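Local coordinates for BH2331 protein (Bacillus halodurans, PDB 1VL5) that is of unknown biological role but is probably an S-adenosylmethionine-dependent methyltransferase, at residues K61-F65 / M97-R103; L72-R76 / E88-G92; I195-W199 / K210-S214. The contacts are given in a common frame with arbitrary orientation. Residues are numbered along the deposited sequence.

From the N terminus, the chain enters strand 61-66, the first partner in interaction 1, then helix 69-81 and strand 87-91, whose packing on each other is interaction 2. The loop before strand 104-110 returns to strand 61-66 and closes interaction 1, so interaction 2 is nested inside it. The two touch: K61 NZ lies 2.7 Å from E88 OE1 in a salt bridge, and strands 61-66 and 87-91 are neighbours in the sheet. Interaction 3 follows in series, closing a short loop between helices 196-202 and 207-218. Its centre is about 38 Å from that of interaction 1, on the opposite side of the chain's centre, and about 32 Å from that of interaction 2.

Interaction 1: K61-F65 / M97-R103; sequences KVVAF and MPFTDER. Unlike the reference sequence in segment 97-103: M97 (reference Leu).
Strand 61-65 is extended and turns K61, V63 and F65 toward the irregular segment 97-103; V63 and F99 have CA atoms 10.5 Å apart, F65 and M97 9.3 Å. F65 (chi1 t) is the hub. F99 (chi1 m) points its edge at one face of the F65 ring in an offset edge-to-face pair, centroids 5.2 Å apart, planes at 61°, with F65 CD1 3.7 Å from F99 CZ. Selenomethionine M97 adds an oblique Met-aromatic contact, SE 4.6 Å from the F65 centroid, and P98, centre of an inverse gamma turn, brings CD to 3.7 Å from F65 CE1. V63 CG1 meets F99 CZ at 4.0 Å. R103, extended, reaches back so that NH2 lies 3.9 Å from V63 CG2. The loop between strands 87-91 and 104-110 thus packs on the Rossmann-like sheet, where L42 of the adjacent parallel strand 40-44 also touches F65 and F99. Adhesion is apolar and aromatic; the like charges K61 NZ and R103 NH2, 4.0 Å apart, are offset by E88 and E40, their respective salt-bridge partners.

Interaction 2: L72-R76 / E88-G92; sequences LKVAR and EYVQG
Helix 72-76 runs nearly antiparallel to strand 88-91: their short axes come within 9.3 Å with 164° between N-to-C directions, and the closest CA pair is L72 with Y89, 6.2 Å apart. Two side chains dominate. Y89 (chi1 m, chi2 86°) leaves the strand toward the helix and lays its ring along the helical turn L72-R76, which is held by the R76 N to L72 O hydrogen bond of 3.0 Å. R76 CB sits over one face of that ring in a CH-pi contact, 3.9 Å from the centroid and 20° off the normal, while R76 CA is 3.4 Å from Y89 OH. The all-trans R76 chain then leads away from the strand, where its NE is bound to E80. A75 CB approaches Y89 CE2 at 4.3 Å. L72, in the mt rotamer, reaches down to the strand: CD2 lies 4.0 Å from Y89 CB, and CD1 lies 3.6 Å from V90 C and 3.9 Å from Q91 CB. Such burial of helix side chains against a strand is characteristic of the beta-alpha-beta crossover in Rossmann-like methyltransferase folds. Here the unit is strand 61-66, helix 69-81, strand 87-91: V90, its CB directed away from the helix, packs on V63 and F65 of the parallel neighbour strand 61-66, and Y89 also touches A64 there and I79 farther along the helix.

Interaction 3: I195-W199 / K210-S214; sequences IFEDW and KQELS
I195 occupies the N-cap position of helix 196-202, whose first turn is set by W199 N bonding to I195 O at 2.9 Å; segment 210-214 is helical throughout, with S214 N to K210 O at 3.0 Å. CA pairs E197-K210 (7.8 Å) and F196-S214 (8.4 Å) fix the register. K210 begins the contact. Its chain (chi1 m, chi2 t, chi3 m, chi4 t) carries NZ to 2.8 Å from E197 OE2, a hydrogen-bonded salt bridge for which E197 adopts chi1 t and chi2 p; NZ makes its main salt bridge to D201, farther along the first helix, and shares its charge with E197, whose OE1 is bound by R236. The K210 carbonyl O meets the edge of the F196 ring, 3.6 Å from CE2. Q211 and E212 turn their CA-to-CB bonds away. These consecutive helices belong to the insertion between strands 183-195 and 236-250, the last two long strands of the class I methyltransferase-like sheet. L213 (chi1 t, chi2 p) next faces the first helix: CG approaches F196 CE1 at the ring edge, 3.9 Å, and CD2 lies 4.2 Å from W199 CZ3. S214 ends the run, its N 3.7 Å from F196 CZ and its CB 3.9 Å from F196 CE2, while OG is bonded to the backbone N of V237 in strand 236-250.

Interaction 1: K61-F65 / M97-R103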
ATOM      1  N   LYS A  61      18.023  11.337  -4.947  1.00 31.32           N
ATOM      2  CA  LYS A  61      17.505  10.667  -6.141  1.00 33.24           C
ATOM      3  C   LYS A  61      16.391   9.717  -5.800  1.00 27.34           C
ATOM      4  O   LYS A  61      16.415   9.076  -4.739  1.00 29.57           O
ATOM      5  CB  LYS A  61      18.619   9.860  -6.780  1.00 34.52           C
ATOM      6  CG  LYS A  61      18.107   8.964  -7.893  1.00 47.56           C
ATOM      7  CD  LYS A  61      19.157   8.619  -8.924  1.00 50.92           C
ATOM      8  CE  LYS A  61      18.560   7.682  -9.958  1.00 40.72           C
ATOM      9  NZ  LYS A  61      19.650   7.138 -10.733  1.00 43.90           N
ATOM     10  N   VAL A  62      15.431   9.578  -6.712  1.00 26.91           N
ATOM     11  CA  VAL A  62      14.344   8.590  -6.576  1.00 25.74           C
ATOM     12  C   VAL A  62      14.307   7.671  -7.811  1.00 25.83           C
ATOM     13  O   VAL A  62      14.392   8.136  -8.950  1.00 25.87           O
ATOM     14  CB  VAL A  62      12.952   9.235  -6.407  1.00 27.60           C
ATOM     15  CG1 VAL A  62      11.878   8.155  -6.172  1.00 27.47           C
ATOM     16  CG2 VAL A  62      12.932  10.296  -5.254  1.00 27.36           C
ATOM     17  N   VAL A  63      14.166   6.365  -7.572  1.00 21.49           N
ATOM     18  CA  VAL A  63      13.876   5.437  -8.624  1.00 22.06           C
ATOM     19  C   VAL A  63      12.431   5.070  -8.475  1.00 25.07           C
ATOM     20  O   VAL A  63      12.049   4.484  -7.480  1.00 26.35           O
ATOM     21  CB  VAL A  63      14.775   4.186  -8.576  1.00 26.58           C
ATOM     22  CG1 VAL A  63      14.362   3.179  -9.605  1.00 22.36           C
ATOM     23  CG2 VAL A  63      16.246   4.586  -8.769  1.00 28.09           C
ATOM     24  N   ALA A  64      11.619   5.408  -9.474  1.00 26.96           N
ATOM     25  CA  ALA A  64      10.204   5.024  -9.518  1.00 23.89           C
ATOM     26  C   ALA A  64      10.101   3.735 -10.301  1.00 25.38           C
ATOM     27  O   ALA A  64      10.418   3.682 -11.507  1.00 25.37           O
ATOM     28  CB  ALA A  64       9.392   6.168 -10.184  1.00 28.87           C
ATOM     29  N   PHE A  65       9.632   2.688  -9.626  1.00 25.57           N
ATOM     30  CA  PHE A  65       9.745   1.324 -10.116  1.00 25.97           C
ATOM     31  C   PHE A  65       8.366   0.672 -10.255  1.00 27.38           C
ATOM     32  O   PHE A  65       7.578   0.638  -9.281  1.00 24.92           O
ATOM     33  CB  PHE A  65      10.580   0.595  -9.061  1.00 27.43           C
ATOM     34  CG  PHE A  65      10.857  -0.842  -9.335  1.00 24.78           C
ATOM     35  CD1 PHE A  65      11.716  -1.227 -10.378  1.00 24.11           C
ATOM     36  CD2 PHE A  65      10.343  -1.822  -8.504  1.00 27.01           C
ATOM     37  CE1 PHE A  65      12.017  -2.555 -10.594  1.00 25.64           C
ATOM     38  CE2 PHE A  65      10.647  -3.144  -8.724  1.00 31.06           C
ATOM     39  CZ  PHE A  65      11.497  -3.496  -9.808  1.00 26.35           C
HETATM   40  N   MSE A  97      13.916  -7.912  -7.755  0.50 30.07           N
HETATM   41  CA  MSE A  97      14.277  -6.565  -8.156  0.50 35.50           C
HETATM   42  C   MSE A  97      15.677  -6.459  -8.704  0.50 33.40           C
HETATM   43  O   MSE A  97      16.622  -6.927  -8.094  0.50 33.64           O
HETATM   44  CB  MSE A  97      14.116  -5.619  -6.986  0.50 34.49           C
HETATM   45  CG  MSE A  97      12.694  -5.527  -6.567  0.50 38.05           C
HETATM   46 SE   MSE A  97      12.473  -3.989  -5.499  0.50 48.60          SE
HETATM   47  CE  MSE A  97      12.765  -4.783  -3.704  0.50 34.08           C
ATOM     48  N   PRO A  98      15.817  -5.783  -9.842  1.00 34.31           N
ATOM     49  CA  PRO A  98      17.038  -5.792 -10.593  1.00 33.82           C
ATOM     50  C   PRO A  98      18.010  -4.706 -10.151  1.00 36.44           C
ATOM     51  O   PRO A  98      18.524  -3.913 -10.977  1.00 37.25           O
ATOM     52  CB  PRO A  98      16.520  -5.550 -11.998  1.00 34.51           C
ATOM     53  CG  PRO A  98      15.489  -4.474 -11.740  1.00 38.09           C
ATOM     54  CD  PRO A  98      14.801  -4.933 -10.481  1.00 32.60           C
ATOM     55  N   PHE A  99      18.272  -4.667  -8.858  1.00 32.36           N
ATOM     56  CA  PHE A  99      19.155  -3.690  -8.300  1.00 31.11           C
ATOM     57  C   PHE A  99      20.171  -4.446  -7.508  1.00 29.64           C
ATOM     58  O   PHE A  99      19.934  -5.578  -7.117  1.00 29.35           O
ATOM     59  CB  PHE A  99      18.421  -2.689  -7.406  1.00 31.95           C
ATOM     60  CG  PHE A  99      17.311  -1.979  -8.101  1.00 27.65           C
ATOM     61  CD1 PHE A  99      17.577  -1.093  -9.109  1.00 26.10           C
ATOM     62  CD2 PHE A  99      15.985  -2.228  -7.756  1.00 22.96           C
ATOM     63  CE1 PHE A  99      16.542  -0.451  -9.786  1.00 27.89           C
ATOM     64  CE2 PHE A  99      14.939  -1.593  -8.426  1.00 27.92           C
ATOM     65  CZ  PHE A  99      15.212  -0.706  -9.425  1.00 26.37           C
ATOM     66  N   THR A 100      21.289  -3.790  -7.265  1.00 29.78           N
ATOM     67  CA  THR A 100      22.379  -4.372  -6.516  1.00 28.98           C
ATOM     68  C   THR A 100      22.066  -4.292  -5.044  1.00 28.31           C
ATOM     69  O   THR A 100      21.205  -3.518  -4.617  1.00 26.93           O
ATOM     70  CB  THR A 100      23.717  -3.714  -6.820  1.00 27.48           C
ATOM     71  OG1 THR A 100      23.574  -2.294  -6.750  1.00 29.42           O
ATOM     72  CG2 THR A 100      24.211  -4.133  -8.201  1.00 35.92           C
ATOM     73  N   ASP A 101      22.744  -5.148  -4.291  1.00 29.85           N
ATOM     74  CA  ASP A 101      22.654  -5.174  -2.860  1.00 29.48           C
ATOM     75  C   ASP A 101      23.069  -3.818  -2.332  1.00 28.73           C
ATOM     76  O   ASP A 101      23.976  -3.202  -2.879  1.00 25.36           O
ATOM     77  CB  ASP A 101      23.629  -6.186  -2.278  1.00 33.51           C
ATOM     78  CG  ASP A 101      23.250  -7.636  -2.528  1.00 34.12           C
ATOM     79  OD1 ASP A 101      22.384  -7.951  -3.346  1.00 34.26           O
ATOM     80  OD2 ASP A 101      23.880  -8.482  -1.880  1.00 32.39           O
ATOM     81  N   GLU A 102      22.435  -3.376  -1.252  1.00 25.96           N
ATOM     82  CA  GLU A 102      22.893  -2.193  -0.488  1.00 27.94           C
ATOM     83  C   GLU A 102      22.999  -0.985  -1.342  1.00 28.82           C
ATOM     84  O   GLU A 102      23.950  -0.219  -1.216  1.00 31.00           O
ATOM     85  CB  GLU A 102      24.244  -2.467   0.189  1.00 30.10           C
ATOM     86  CG  GLU A 102      24.085  -3.462   1.317  1.00 24.21           C
ATOM     87  CD  GLU A 102      25.388  -3.832   1.988  1.00 33.15           C
ATOM     88  OE1 GLU A 102      26.358  -3.056   1.900  1.00 47.77           O
ATOM     89  OE2 GLU A 102      25.423  -4.898   2.611  1.00 41.63           O
ATOM     90  N   ARG A 103      21.984  -0.753  -2.169  1.00 28.75           N
ATOM     91  CA  ARG A 103      21.971   0.459  -2.999  1.00 27.56           C
ATOM     92  C   ARG A 103      21.172   1.654  -2.395  1.00 29.16           C
ATOM     93  O   ARG A 103      21.600   2.816  -2.482  1.00 31.56           O
ATOM     94  CB  ARG A 103      21.393   0.122  -4.333  1.00 31.25           C
ATOM     95  CG  ARG A 103      21.127   1.317  -5.119  1.00 38.47           C
ATOM     96  CD  ARG A 103      21.108   1.055  -6.538  1.00 38.48           C
ATOM     97  NE  ARG A 103      20.734   2.306  -7.192  1.00 35.39           N
ATOM     98  CZ  ARG A 103      20.342   2.377  -8.444  1.00 34.90           C
ATOM     99  NH1 ARG A 103      20.371   1.294  -9.187  1.00 31.38           N
ATOM    100  NH2 ARG A 103      19.978   3.540  -8.964  1.00 35.68           N
TER

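Interaction 2: L72-R76 / E88-G92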
ATOM      1  N   LEU A  72       4.836   3.436 -16.019  1.00 33.31           N
ATOM      2  CA  LEU A  72       5.927   4.378 -15.828  1.00 32.24           C
ATOM      3  C   LEU A  72       5.698   5.643 -16.633  1.00 31.54           C
ATOM      4  O   LEU A  72       6.122   6.722 -16.232  1.00 27.27           O
ATOM      5  CB  LEU A  72       7.275   3.745 -16.188  1.00 30.50           C
ATOM      6  CG  LEU A  72       7.727   2.625 -15.227  1.00 25.93           C
ATOM      7  CD1 LEU A  72       8.914   1.916 -15.815  1.00 28.63           C
ATOM      8  CD2 LEU A  72       8.083   3.188 -13.902  1.00 29.90           C
ATOM      9  N   LYS A  73       5.010   5.520 -17.751  1.00 30.20           N
ATOM     10  CA  LYS A  73       4.657   6.720 -18.563  1.00 33.51           C
ATOM     11  C   LYS A  73       3.723   7.639 -17.797  1.00 29.66           C
ATOM     12  O   LYS A  73       3.817   8.878 -17.850  1.00 29.84           O
ATOM     13  CB  LYS A  73       3.937   6.322 -19.857  1.00 32.62           C
ATOM     14  CG  LYS A  73       4.811   6.077 -21.013  1.00 44.99           C
ATOM     15  CD  LYS A  73       3.915   5.559 -22.178  1.00 42.46           C
ATOM     16  CE  LYS A  73       4.653   4.709 -23.201  1.00 54.58           C
ATOM     17  NZ  LYS A  73       3.671   3.758 -23.826  1.00 56.76           N
ATOM     18  N   VAL A  74       2.789   7.024 -17.099  1.00 32.54           N
ATOM     19  CA  VAL A  74       1.792   7.774 -16.377  1.00 33.10           C
ATOM     20  C   VAL A  74       2.405   8.410 -15.150  1.00 30.02           C
ATOM     21  O   VAL A  74       2.136   9.557 -14.861  1.00 33.53           O
ATOM     22  CB  VAL A  74       0.588   6.901 -16.022  1.00 35.64           C
ATOM     23  CG1 VAL A  74      -0.272   7.550 -14.913  1.00 37.16           C
ATOM     24  CG2 VAL A  74      -0.251   6.648 -17.287  1.00 42.37           C
ATOM     25  N   ALA A  75       3.247   7.685 -14.450  1.00 28.99           N
ATOM     26  CA  ALA A  75       3.934   8.239 -13.308  1.00 30.02           C
ATOM     27  C   ALA A  75       4.768   9.412 -13.743  1.00 29.96           C
ATOM     28  O   ALA A  75       4.780  10.428 -13.083  1.00 32.32           O
ATOM     29  CB  ALA A  75       4.807   7.206 -12.676  1.00 31.36           C
ATOM     30  N   ARG A  76       5.492   9.257 -14.842  1.00 28.21           N
ATOM     31  CA  ARG A  76       6.382  10.317 -15.322  1.00 24.81           C
ATOM     32  C   ARG A  76       5.637  11.593 -15.671  1.00 28.57           C
ATOM     33  O   ARG A  76       6.148  12.702 -15.422  1.00 27.79           O
ATOM     34  CB  ARG A  76       7.137   9.818 -16.548  1.00 29.48           C
ATOM     35  CG  ARG A  76       7.828  10.901 -17.313  1.00 23.26           C
ATOM     36  CD  ARG A  76       8.728  10.387 -18.374  1.00 25.96           C
ATOM     37  NE  ARG A  76       9.160  11.479 -19.260  1.00 27.24           N
ATOM     38  CZ  ARG A  76      10.014  11.316 -20.271  1.00 33.64           C
ATOM     39  NH1 ARG A  76      10.563  10.141 -20.517  1.00 35.91           N
ATOM     40  NH2 ARG A  76      10.339  12.321 -21.044  1.00 28.58           N
ATOM     41  N   GLU A  88      14.357   8.585 -11.767  1.00 26.56           N
ATOM     42  CA  GLU A  88      14.644   7.582 -12.789  1.00 27.75           C
ATOM     43  C   GLU A  88      13.535   6.515 -12.771  1.00 24.77           C
ATOM     44  O   GLU A  88      13.200   5.984 -11.707  1.00 26.74           O
ATOM     45  CB  GLU A  88      15.999   6.937 -12.519  1.00 24.76           C
ATOM     46  CG  GLU A  88      16.363   5.900 -13.622  1.00 33.19           C
ATOM     47  CD  GLU A  88      17.838   5.468 -13.626  1.00 36.55           C
ATOM     48  OE1 GLU A  88      18.466   5.553 -12.540  1.00 36.67           O
ATOM     49  OE2 GLU A  88      18.346   5.051 -14.723  1.00 30.64           O
ATOM     50  N   TYR A  89      12.977   6.212 -13.941  1.00 24.43           N
ATOM     51  CA  TYR A  89      11.859   5.274 -14.087  1.00 25.27           C
ATOM     52  C   TYR A  89      12.433   3.935 -14.543  1.00 25.96           C
ATOM     53  O   TYR A  89      13.213   3.852 -15.523  1.00 26.09           O
ATOM     54  CB  TYR A  89      10.820   5.847 -15.077  1.00 26.90           C
ATOM     55  CG  TYR A  89      10.333   7.246 -14.636  1.00 22.74           C
ATOM     56  CD1 TYR A  89      11.015   8.390 -14.992  1.00 28.94           C
ATOM     57  CD2 TYR A  89       9.214   7.390 -13.816  1.00 28.87           C
ATOM     58  CE1 TYR A  89      10.589   9.662 -14.552  1.00 26.69           C
ATOM     59  CE2 TYR A  89       8.792   8.626 -13.342  1.00 24.80           C
ATOM     60  CZ  TYR A  89       9.481   9.776 -13.748  1.00 27.18           C
ATOM     61  OH  TYR A  89       9.069  11.016 -13.301  1.00 27.33           O
ATOM     62  N   VAL A  90      12.082   2.877 -13.809  1.00 24.90           N
ATOM     63  CA  VAL A  90      12.671   1.558 -14.002  1.00 25.67           C
ATOM     64  C   VAL A  90      11.588   0.480 -13.912  1.00 26.85           C
ATOM     65  O   VAL A  90      10.755   0.474 -13.012  1.00 26.42           O
ATOM     66  CB  VAL A  90      13.815   1.260 -12.953  1.00 25.01           C
ATOM     67  CG1 VAL A  90      14.383  -0.188 -13.132  1.00 32.52           C
ATOM     68  CG2 VAL A  90      14.949   2.320 -13.059  1.00 25.87           C
ATOM     69  N   GLN A  91      11.603  -0.439 -14.861  1.00 26.11           N
ATOM     70  CA  GLN A  91      10.572  -1.433 -14.943  1.00 30.11           C
ATOM     71  C   GLN A  91      11.051  -2.708 -14.267  1.00 29.10           C
ATOM     72  O   GLN A  91      12.235  -3.062 -14.361  1.00 28.20           O
ATOM     73  CB  GLN A  91      10.272  -1.662 -16.415  1.00 30.24           C
ATOM     74  CG  GLN A  91       9.206  -2.659 -16.719  1.00 40.47           C
ATOM     75  CD  GLN A  91       9.111  -2.924 -18.240  1.00 37.82           C
ATOM     76  OE1 GLN A  91       9.083  -1.984 -19.052  1.00 46.73           O
ATOM     77  NE2 GLN A  91       9.079  -4.195 -18.614  1.00 46.81           N
ATOM     78  N   GLY A  92      10.142  -3.395 -13.560  1.00 31.98           N
ATOM     79  CA  GLY A  92      10.443  -4.701 -12.993  1.00 26.97           C
ATOM     80  C   GLY A  92       9.471  -5.116 -11.889  1.00 30.94           C
ATOM     81  O   GLY A  92       8.527  -4.387 -11.521  1.00 30.62           O
TER

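Interaction 3: I195-W199 / K210-S214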
ATOM      1  N   ILE A 195     -17.007   5.465   1.077  1.00 27.47           N
ATOM      2  CA  ILE A 195     -18.313   5.678   0.514  1.00 26.67           C
ATOM      3  C   ILE A 195     -18.509   4.602  -0.577  1.00 25.98           C
ATOM      4  O   ILE A 195     -17.850   4.621  -1.584  1.00 27.48           O
ATOM      5  CB  ILE A 195     -18.436   7.097  -0.052  1.00 27.30           C
ATOM      6  CG1 ILE A 195     -18.095   8.133   1.007  1.00 29.99           C
ATOM      7  CG2 ILE A 195     -19.807   7.339  -0.563  1.00 33.70           C
ATOM      8  CD1 ILE A 195     -18.915   8.031   2.261  1.00 29.76           C
ATOM      9  N   PHE A 196     -19.394   3.641  -0.337  1.00 27.60           N
ATOM     10  CA  PHE A 196     -19.482   2.438  -1.151  1.00 26.75           C
ATOM     11  C   PHE A 196     -19.605   2.665  -2.615  1.00 26.11           C
ATOM     12  O   PHE A 196     -18.950   2.001  -3.402  1.00 29.03           O
ATOM     13  CB  PHE A 196     -20.658   1.587  -0.685  1.00 30.97           C
ATOM     14  CG  PHE A 196     -20.820   0.272  -1.433  1.00 24.92           C
ATOM     15  CD1 PHE A 196     -20.098  -0.847  -1.063  1.00 28.96           C
ATOM     16  CD2 PHE A 196     -21.758   0.151  -2.416  1.00 25.48           C
ATOM     17  CE1 PHE A 196     -20.267  -2.053  -1.723  1.00 27.36           C
ATOM     18  CE2 PHE A 196     -21.938  -1.077  -3.105  1.00 33.64           C
ATOM     19  CZ  PHE A 196     -21.198  -2.172  -2.722  1.00 31.59           C
ATOM     20  N   GLU A 197     -20.421   3.635  -3.008  1.00 29.67           N
ATOM     21  CA  GLU A 197     -20.666   3.910  -4.424  1.00 26.90           C
ATOM     22  C   GLU A 197     -19.437   4.474  -5.093  1.00 24.67           C
ATOM     23  O   GLU A 197     -19.101   4.089  -6.213  1.00 24.49           O
ATOM     24  CB  GLU A 197     -21.865   4.874  -4.610  1.00 26.73           C
ATOM     25  CG  GLU A 197     -22.583   4.697  -5.938  1.00 36.89           C
ATOM     26  CD  GLU A 197     -23.281   3.330  -6.089  1.00 33.06           C
ATOM     27  OE1 GLU A 197     -23.610   2.650  -5.061  1.00 42.76           O
ATOM     28  OE2 GLU A 197     -23.528   2.970  -7.258  1.00 43.24           O
ATOM     29  N   ASP A 198     -18.780   5.392  -4.410  1.00 25.34           N
ATOM     30  CA  ASP A 198     -17.583   6.061  -4.935  1.00 25.07           C
ATOM     31  C   ASP A 198     -16.415   5.077  -5.042  1.00 23.74           C
ATOM     32  O   ASP A 198     -15.684   5.077  -6.017  1.00 24.74           O
ATOM     33  CB  ASP A 198     -17.158   7.220  -4.008  1.00 26.56           C
ATOM     34  CG  ASP A 198     -18.218   8.330  -3.885  1.00 34.01           C
ATOM     35  OD1 ASP A 198     -19.118   8.438  -4.737  1.00 37.41           O
ATOM     36  OD2 ASP A 198     -18.129   9.126  -2.920  1.00 37.85           O
ATOM     37  N   TRP A 199     -16.230   4.302  -3.984  1.00 24.17           N
ATOM     38  CA  TRP A 199     -15.215   3.263  -3.879  1.00 25.63           C
ATOM     39  C   TRP A 199     -15.373   2.269  -5.001  1.00 27.31           C
ATOM     40  O   TRP A 199     -14.406   1.886  -5.620  1.00 27.96           O
ATOM     41  CB  TRP A 199     -15.364   2.600  -2.511  1.00 26.48           C
ATOM     42  CG  TRP A 199     -14.473   1.452  -2.198  1.00 29.00           C
ATOM     43  CD1 TRP A 199     -13.123   1.483  -1.963  1.00 33.86           C
ATOM     44  CD2 TRP A 199     -14.875   0.100  -2.015  1.00 26.48           C
ATOM     45  NE1 TRP A 199     -12.669   0.240  -1.658  1.00 32.14           N
ATOM     46  CE2 TRP A 199     -13.712  -0.640  -1.698  1.00 30.33           C
ATOM     47  CE3 TRP A 199     -16.101  -0.564  -2.110  1.00 25.70           C
ATOM     48  CZ2 TRP A 199     -13.742  -1.999  -1.440  1.00 34.34           C
ATOM     49  CZ3 TRP A 199     -16.136  -1.919  -1.881  1.00 31.61           C
ATOM     50  CH2 TRP A 199     -14.948  -2.629  -1.556  1.00 30.77           C
ATOM     51  N   LYS A 210     -22.338  -4.042  -8.269  1.00 29.14           N
ATOM     52  CA  LYS A 210     -22.444  -3.213  -7.073  1.00 28.40           C
ATOM     53  C   LYS A 210     -23.659  -3.650  -6.270  1.00 28.60           C
ATOM     54  O   LYS A 210     -23.614  -3.674  -5.045  1.00 30.21           O
ATOM     55  CB  LYS A 210     -22.497  -1.696  -7.392  1.00 25.07           C
ATOM     56  CG  LYS A 210     -21.215  -1.148  -8.072  1.00 28.31           C
ATOM     57  CD  LYS A 210     -21.244   0.424  -8.305  1.00 25.79           C
ATOM     58  CE  LYS A 210     -22.302   0.820  -9.240  1.00 28.46           C
ATOM     59  NZ  LYS A 210     -22.219   2.279  -9.585  1.00 31.03           N
ATOM     60  N   GLN A 211     -24.737  -4.011  -6.951  1.00 28.37           N
ATOM     61  CA  GLN A 211     -25.931  -4.464  -6.251  1.00 28.35           C
ATOM     62  C   GLN A 211     -25.655  -5.801  -5.546  1.00 29.41           C
ATOM     63  O   GLN A 211     -26.123  -6.072  -4.429  1.00 29.05           O
ATOM     64  CB  GLN A 211     -27.075  -4.683  -7.255  1.00 30.78           C
ATOM     65  CG  GLN A 211     -28.402  -5.052  -6.595  1.00 28.16           C
ATOM     66  CD  GLN A 211     -28.902  -3.886  -5.765  1.00 37.83           C
ATOM     67  OE1 GLN A 211     -29.161  -2.807  -6.305  1.00 36.69           O
ATOM     68  NE2 GLN A 211     -29.035  -4.084  -4.460  1.00 43.28           N
ATOM     69  N   GLU A 212     -24.920  -6.662  -6.240  1.00 29.78           N
ATOM     70  CA  GLU A 212     -24.645  -7.994  -5.728  1.00 30.25           C
ATOM     71  C   GLU A 212     -23.779  -7.855  -4.467  1.00 29.02           C
ATOM     72  O   GLU A 212     -24.033  -8.472  -3.451  1.00 29.18           O
ATOM     73  CB  GLU A 212     -23.898  -8.808  -6.785  1.00 31.31           C
ATOM     74  CG  GLU A 212     -23.561 -10.195  -6.290  1.00 36.01           C
ATOM     75  CD  GLU A 212     -22.623 -10.924  -7.221  1.00 34.64           C
ATOM     76  OE1 GLU A 212     -21.522 -10.394  -7.456  1.00 29.93           O
ATOM     77  OE2 GLU A 212     -22.991 -12.004  -7.720  1.00 32.82           O
ATOM     78  N   LEU A 213     -22.770  -7.013  -4.549  1.00 26.31           N
ATOM     79  CA  LEU A 213     -21.834  -6.869  -3.437  1.00 27.17           C
ATOM     80  C   LEU A 213     -22.529  -6.218  -2.219  1.00 29.09           C
ATOM     81  O   LEU A 213     -22.351  -6.641  -1.087  1.00 29.97           O
ATOM     82  CB  LEU A 213     -20.630  -6.054  -3.888  1.00 27.17           C
ATOM     83  CG  LEU A 213     -19.561  -5.728  -2.837  1.00 29.25           C
ATOM     84  CD1 LEU A 213     -19.102  -6.979  -2.085  1.00 28.89           C
ATOM     85  CD2 LEU A 213     -18.373  -5.081  -3.525  1.00 26.39           C
ATOM     86  N   SER A 214     -23.336  -5.197  -2.464  1.00 30.94           N
ATOM     87  CA  SER A 214     -24.115  -4.565  -1.388  1.00 28.84           C
ATOM     88  C   SER A 214     -25.070  -5.609  -0.720  1.00 29.45           C
ATOM     89  O   SER A 214     -25.129  -5.732   0.490  1.00 28.00           O
ATOM     90  CB  SER A 214     -24.872  -3.381  -1.965  1.00 29.36           C
ATOM     91  OG  SER A 214     -25.798  -2.845  -1.044  1.00 26.94           O
TER